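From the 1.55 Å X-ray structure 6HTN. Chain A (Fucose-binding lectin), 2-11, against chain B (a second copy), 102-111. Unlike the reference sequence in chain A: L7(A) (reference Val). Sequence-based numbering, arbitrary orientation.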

ATOM      1  N   GLY A   2      13.240  -0.270   6.535  1.00 20.47           N
ATOM      2  CA  GLY A   2      13.772   0.307   7.781  1.00 20.10           C
ATOM      3  C   GLY A   2      15.234   0.640   7.703  1.00 19.21           C
ATOM      4  O   GLY A   2      15.948  -0.015   6.941  1.00 19.83           O
ATOM      5  N   ALA A   3      15.678   1.689   8.373  1.00 18.49           N
ATOM      6  CA  ALA A   3      17.086   2.117   8.398  1.00 16.52           C
ATOM      7  C   ALA A   3      17.515   2.331   9.828  1.00 19.77           C
ATOM      8  O   ALA A   3      16.768   3.032  10.578  1.00 20.18           O
ATOM      9  CB  ALA A   3      17.278   3.337   7.601  1.00 16.46           C
ATOM     10  N   THR A   4      18.658   1.814  10.231  1.00 17.34           N
ATOM     11  CA  THR A   4      19.206   2.123  11.570  1.00 17.99           C
ATOM     12  C   THR A   4      20.698   2.317  11.416  1.00 19.30           C
ATOM     13  O   THR A   4      21.274   1.859  10.395  1.00 21.07           O
ATOM     14  CB  THR A   4      18.796   1.101  12.615  1.00 18.12           C
ATOM     15  OG1 THR A   4      19.066   1.670  13.932  1.00 20.10           O
ATOM     16  CG2 THR A   4      19.494  -0.227  12.460  1.00 18.84           C
ATOM     17  N   SER A   5      21.347   3.003  12.329  1.00 19.90           N
ATOM     18  CA  SER A   5      22.795   3.264  12.189  1.00 17.92           C
ATOM     19  C   SER A   5      23.373   3.480  13.589  1.00 20.03           C
ATOM     20  O   SER A   5      22.616   3.844  14.536  1.00 18.40           O
ATOM     21  CB  SER A   5      23.086   4.425  11.323  1.00 18.56           C
ATOM     22  OG  SER A   5      22.557   5.644  11.809  1.00 19.54           O
ATOM     23  N   TRP A   6      24.689   3.301  13.708  1.00 19.13           N
ATOM     24  CA  TRP A   6      25.381   3.594  14.985  1.00 21.30           C
ATOM     25  C   TRP A   6      26.821   3.948  14.672  1.00 23.99           C
ATOM     26  O   TRP A   6      27.352   3.560  13.631  1.00 21.70           O
ATOM     27  CB  TRP A   6      25.306   2.437  15.980  1.00 20.53           C
ATOM     28  CG  TRP A   6      26.029   1.198  15.548  1.00 21.85           C
ATOM     29  CD1 TRP A   6      27.309   0.831  15.886  1.00 23.34           C
ATOM     30  CD2 TRP A   6      25.562   0.187  14.650  1.00 21.25           C
ATOM     31  NE1 TRP A   6      27.644  -0.362  15.291  1.00 24.39           N
ATOM     32  CE2 TRP A   6      26.579  -0.799  14.548  1.00 25.02           C
ATOM     33  CE3 TRP A   6      24.335  -0.042  13.987  1.00 22.56           C
ATOM     34  CZ2 TRP A   6      26.443  -1.943  13.776  1.00 24.17           C
ATOM     35  CZ3 TRP A   6      24.183  -1.208  13.288  1.00 24.20           C
ATOM     36  CH2 TRP A   6      25.228  -2.121  13.138  1.00 23.28           C
ATOM     37  N   LEU A   7      27.432   4.695  15.582  1.00 23.34           N
ATOM     38  CA  LEU A   7      28.872   5.038  15.508  1.00 26.59           C
ATOM     39  C   LEU A   7      29.639   4.138  16.448  1.00 26.76           C
ATOM     40  O   LEU A   7      29.197   3.913  17.589  1.00 28.03           O
ATOM     41  CB  LEU A   7      29.038   6.479  15.944  1.00 26.18           C
ATOM     42  CG  LEU A   7      28.641   7.520  14.927  1.00 27.92           C
ATOM     43  CD1 LEU A   7      28.524   8.881  15.625  1.00 29.91           C
ATOM     44  CD2 LEU A   7      29.536   7.596  13.713  1.00 27.95           C
ATOM     45  N   ASP A   8      30.719   3.553  15.965  1.00 26.92           N
ATOM     46  CA  ASP A   8      31.595   2.766  16.864  1.00 30.48           C
ATOM     47  C   ASP A   8      32.553   3.737  17.575  1.00 32.87           C
ATOM     48  O   ASP A   8      32.515   4.965  17.326  1.00 29.87           O
ATOM     49  CB  ASP A   8      32.284   1.627  16.115  1.00 31.72           C
ATOM     50  CG  ASP A   8      33.271   2.062  15.054  1.00 31.30           C
ATOM     51  OD1 ASP A   8      33.850   3.190  15.165  1.00 35.18           O
ATOM     52  OD2 ASP A   8      33.470   1.253  14.108  1.00 35.27           O
ATOM     53  N   GLY A   9      33.416   3.169  18.411  1.00 39.59           N
ATOM     54  CA  GLY A   9      34.365   3.946  19.236  1.00 43.30           C
ATOM     55  C   GLY A   9      35.337   4.773  18.412  1.00 47.39           C
ATOM     56  O   GLY A   9      35.841   5.803  18.949  1.00 47.45           O
ATOM     57  N   SER A  10      35.589   4.383  17.153  1.00 37.85           N
ATOM     58  CA  SER A  10      36.521   5.096  16.249  1.00 35.76           C
ATOM     59  C   SER A  10      35.815   6.195  15.460  1.00 40.74           C
ATOM     60  O   SER A  10      36.497   6.887  14.696  1.00 38.53           O
ATOM     61  CB  SER A  10      37.195   4.108  15.333  1.00 46.66           C
ATOM     62  OG  SER A  10      36.318   3.729  14.263  1.00 53.39           O
ATOM     63  N   GLY A  11      34.482   6.344  15.600  1.00 34.25           N
ATOM     64  CA  GLY A  11      33.744   7.355  14.836  1.00 36.16           C
ATOM     65  C   GLY A  11      33.351   6.860  13.444  1.00 31.03           C
ATOM     66  O   GLY A  11      32.995   7.696  12.587  1.00 34.47           O
TER
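Chain B, residues 102-111: PDATSWLDKN

Chain B lies beside chain A as an extended strand, 103-108, running nearly parallel to strand 3-7. The axes differ in direction by 10° and approach to 5.9 Å. T4(A) CA lies 5.9 Å from T105(B) CA. No backbone-to-backbone hydrogen bond joins the two stretches; side chains and water fill the gap.

D103(B) points toward chain A. With chi1 m and chi2 -41°, D103(B) OD2 lies 2.7 Å from G2(A) N, which donates a hydrogen bond to it. A3(A) packs its CB 4.1 Å from D103(B) CB and 4.2 Å from T105(B) CB.

S5(A) is p and T105(B) is t, and both point toward the other strand. Their hydroxyls therefore meet, S5(A) OG to T105(B) OG1 at 2.7 Å, in a hydrogen bond. Water 4 also bridges S5(A) OG and S106(B) O, 2.8 Å from each. Water 3 links A3(A) O and A104(B) O, 2.6 Å from each.

W107(B), chi1 p, turns toward chain A. W107(B) CD1 lies 3.9 Å from L7(A) CD2; L7(A) is m,t. W6(A) has almost the same rotamer but points away.

Beyond the strands, K110(B) starts sideways, but its end comes nearer: K110(B) CE reaches 3.9 Å from G11(A) CA. A CB on G11(A) would clash with that CE. The D8(A)-G11(A) type I turn is braced by S10(A) OG, 2.7 Å from D8(A) OD1.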

ATOM      1  N   PRO B 102       9.425   6.818   2.807  1.00 16.33           N
ATOM      2  CA  PRO B 102      10.846   6.869   3.019  1.00 18.09           C
ATOM      3  C   PRO B 102      11.312   6.418   4.396  1.00 17.63           C
ATOM      4  O   PRO B 102      10.604   6.586   5.404  1.00 18.36           O
ATOM      5  CB  PRO B 102      11.231   8.335   2.800  1.00 18.00           C
ATOM      6  CG  PRO B 102      10.095   8.864   1.962  1.00 19.34           C
ATOM      7  CD  PRO B 102       8.879   8.116   2.457  1.00 17.53           C
ATOM      8  N   ASP B 103      12.485   5.782   4.404  1.00 16.71           N
ATOM      9  CA  ASP B 103      13.228   5.505   5.638  1.00 17.64           C
ATOM     10  C   ASP B 103      14.343   6.534   5.764  1.00 16.72           C
ATOM     11  O   ASP B 103      14.853   7.014   4.746  1.00 18.33           O
ATOM     12  CB  ASP B 103      13.872   4.117   5.530  1.00 19.75           C
ATOM     13  CG  ASP B 103      12.911   2.985   5.763  1.00 25.46           C
ATOM     14  OD1 ASP B 103      12.073   3.101   6.672  1.00 26.25           O
ATOM     15  OD2 ASP B 103      13.024   1.970   5.074  1.00 23.92           O
ATOM     16  N   ALA B 104      14.726   6.848   6.976  1.00 16.94           N
ATOM     17  CA  ALA B 104      15.832   7.827   7.185  1.00 17.89           C
ATOM     18  C   ALA B 104      16.621   7.451   8.425  1.00 18.62           C
ATOM     19  O   ALA B 104      16.083   6.948   9.389  1.00 18.52           O
ATOM     20  CB  ALA B 104      15.319   9.233   7.299  1.00 18.73           C
ATOM     21  N   THR B 105      17.921   7.713   8.384  1.00 16.64           N
ATOM     22  CA  THR B 105      18.797   7.634   9.565  1.00 18.13           C
ATOM     23  C   THR B 105      19.796   8.786   9.472  1.00 17.77           C
ATOM     24  O   THR B 105      19.959   9.389   8.414  1.00 17.91           O
ATOM     25  CB  THR B 105      19.424   6.255   9.715  1.00 18.68           C
ATOM     26  OG1 THR B 105      20.006   6.083  11.004  1.00 19.75           O
ATOM     27  CG2 THR B 105      20.446   5.967   8.633  1.00 19.59           C
ATOM     28  N   SER B 106      20.452   9.093  10.595  1.00 17.86           N
ATOM     29  CA  SER B 106      21.369  10.233  10.645  1.00 17.23           C
ATOM     30  C   SER B 106      22.377   9.955  11.756  1.00 17.41           C
ATOM     31  O   SER B 106      22.098   9.242  12.679  1.00 18.93           O
ATOM     32  CB  SER B 106      20.659  11.545  10.856  1.00 19.12           C
ATOM     33  OG  SER B 106      19.955  11.542  12.076  1.00 19.68           O
ATOM     34  N   TRP B 107      23.508  10.680  11.653  1.00 21.68           N
ATOM     35  CA  TRP B 107      24.551  10.607  12.713  1.00 21.21           C
ATOM     36  C   TRP B 107      25.328  11.913  12.657  1.00 20.62           C
ATOM     37  O   TRP B 107      25.427  12.551  11.633  1.00 19.68           O
ATOM     38  CB  TRP B 107      25.486   9.392  12.539  1.00 19.34           C
ATOM     39  CG  TRP B 107      26.338   9.460  11.316  1.00 22.49           C
ATOM     40  CD1 TRP B 107      27.647   9.892  11.239  1.00 21.31           C
ATOM     41  CD2 TRP B 107      25.990   9.034   9.992  1.00 21.36           C
ATOM     42  NE1 TRP B 107      28.105   9.796   9.964  1.00 27.09           N
ATOM     43  CE2 TRP B 107      27.114   9.294   9.162  1.00 25.97           C
ATOM     44  CE3 TRP B 107      24.835   8.549   9.408  1.00 23.51           C
ATOM     45  CZ2 TRP B 107      27.122   9.000   7.800  1.00 26.09           C
ATOM     46  CZ3 TRP B 107      24.838   8.290   8.049  1.00 22.70           C
ATOM     47  CH2 TRP B 107      25.978   8.487   7.267  1.00 24.44           C
ATOM     48  N   LEU B 108      25.860  12.286  13.841  1.00 24.96           N
ATOM     49  CA  LEU B 108      26.726  13.491  13.990  1.00 32.71           C
ATOM     50  C   LEU B 108      28.186  13.069  13.972  1.00 31.59           C
ATOM     51  O   LEU B 108      28.508  12.112  14.686  1.00 35.32           O
ATOM     52  CB  LEU B 108      26.424  14.112  15.342  1.00 32.86           C
ATOM     53  CG  LEU B 108      25.309  15.127  15.375  1.00 30.30           C
ATOM     54  CD1 LEU B 108      25.111  15.578  16.827  1.00 37.20           C
ATOM     55  CD2 LEU B 108      25.527  16.345  14.483  1.00 28.55           C
ATOM     56  N   ASP B 109      28.993  13.696  13.137  1.00 33.26           N
ATOM     57  CA  ASP B 109      30.456  13.433  13.155  1.00 31.60           C
ATOM     58  C   ASP B 109      31.107  14.241  14.305  1.00 37.88           C
ATOM     59  O   ASP B 109      30.420  15.019  15.004  1.00 33.26           O
ATOM     60  CB  ASP B 109      31.073  13.670  11.782  1.00 30.89           C
ATOM     61  CG  ASP B 109      31.102  15.090  11.291  1.00 30.79           C
ATOM     62  OD1 ASP B 109      31.058  16.018  12.154  1.00 30.72           O
ATOM     63  OD2 ASP B 109      31.185  15.266  10.050  1.00 32.64           O
ATOM     64  N   LYS B 110      32.415  14.081  14.451  1.00 43.05           N
ATOM     65  CA  LYS B 110      33.208  14.690  15.563  1.00 46.81           C
ATOM     66  C   LYS B 110      33.151  16.220  15.464  1.00 43.05           C
ATOM     67  O   LYS B 110      33.348  16.864  16.488  1.00 52.87           O
ATOM     68  CB  LYS B 110      34.679  14.211  15.578  1.00 44.23           C
ATOM     69  CG  LYS B 110      34.976  12.734  15.253  1.00 53.06           C
ATOM     70  CD  LYS B 110      35.897  11.912  16.198  1.00 58.64           C
ATOM     71  CE  LYS B 110      35.427  10.475  16.399  1.00 57.17           C
ATOM     72  NZ  LYS B 110      34.504  10.351  17.562  1.00 56.57           N
ATOM     73  N   ASN B 111      32.926  16.791  14.289  1.00 37.80           N
ATOM     74  CA  ASN B 111      32.868  18.256  14.071  1.00 39.28           C
ATOM     75  C   ASN B 111      31.464  18.797  14.295  1.00 39.14           C
ATOM     76  O   ASN B 111      31.273  19.997  14.036  1.00 40.63           O
ATOM     77  CB  ASN B 111      33.316  18.653  12.669  1.00 43.09           C
ATOM     78  CG  ASN B 111      34.688  18.124  12.343  1.00 51.94           C
ATOM     79  OD1 ASN B 111      35.543  18.083  13.225  1.00 62.08           O
ATOM     80  ND2 ASN B 111      34.890  17.717  11.093  1.00 45.36           N
TER
HETATM   81  O   HOH W   1      10.181   1.210   6.877  1.00 38.49           O
HETATM   82  O   HOH W   2      13.777   3.936   9.294  1.00 33.68           O
HETATM   83  O   HOH W   3      15.476   5.150  11.203  0.70 36.09           O
HETATM   84  O   HOH W   4      23.040   7.076  14.137  1.00 21.51           O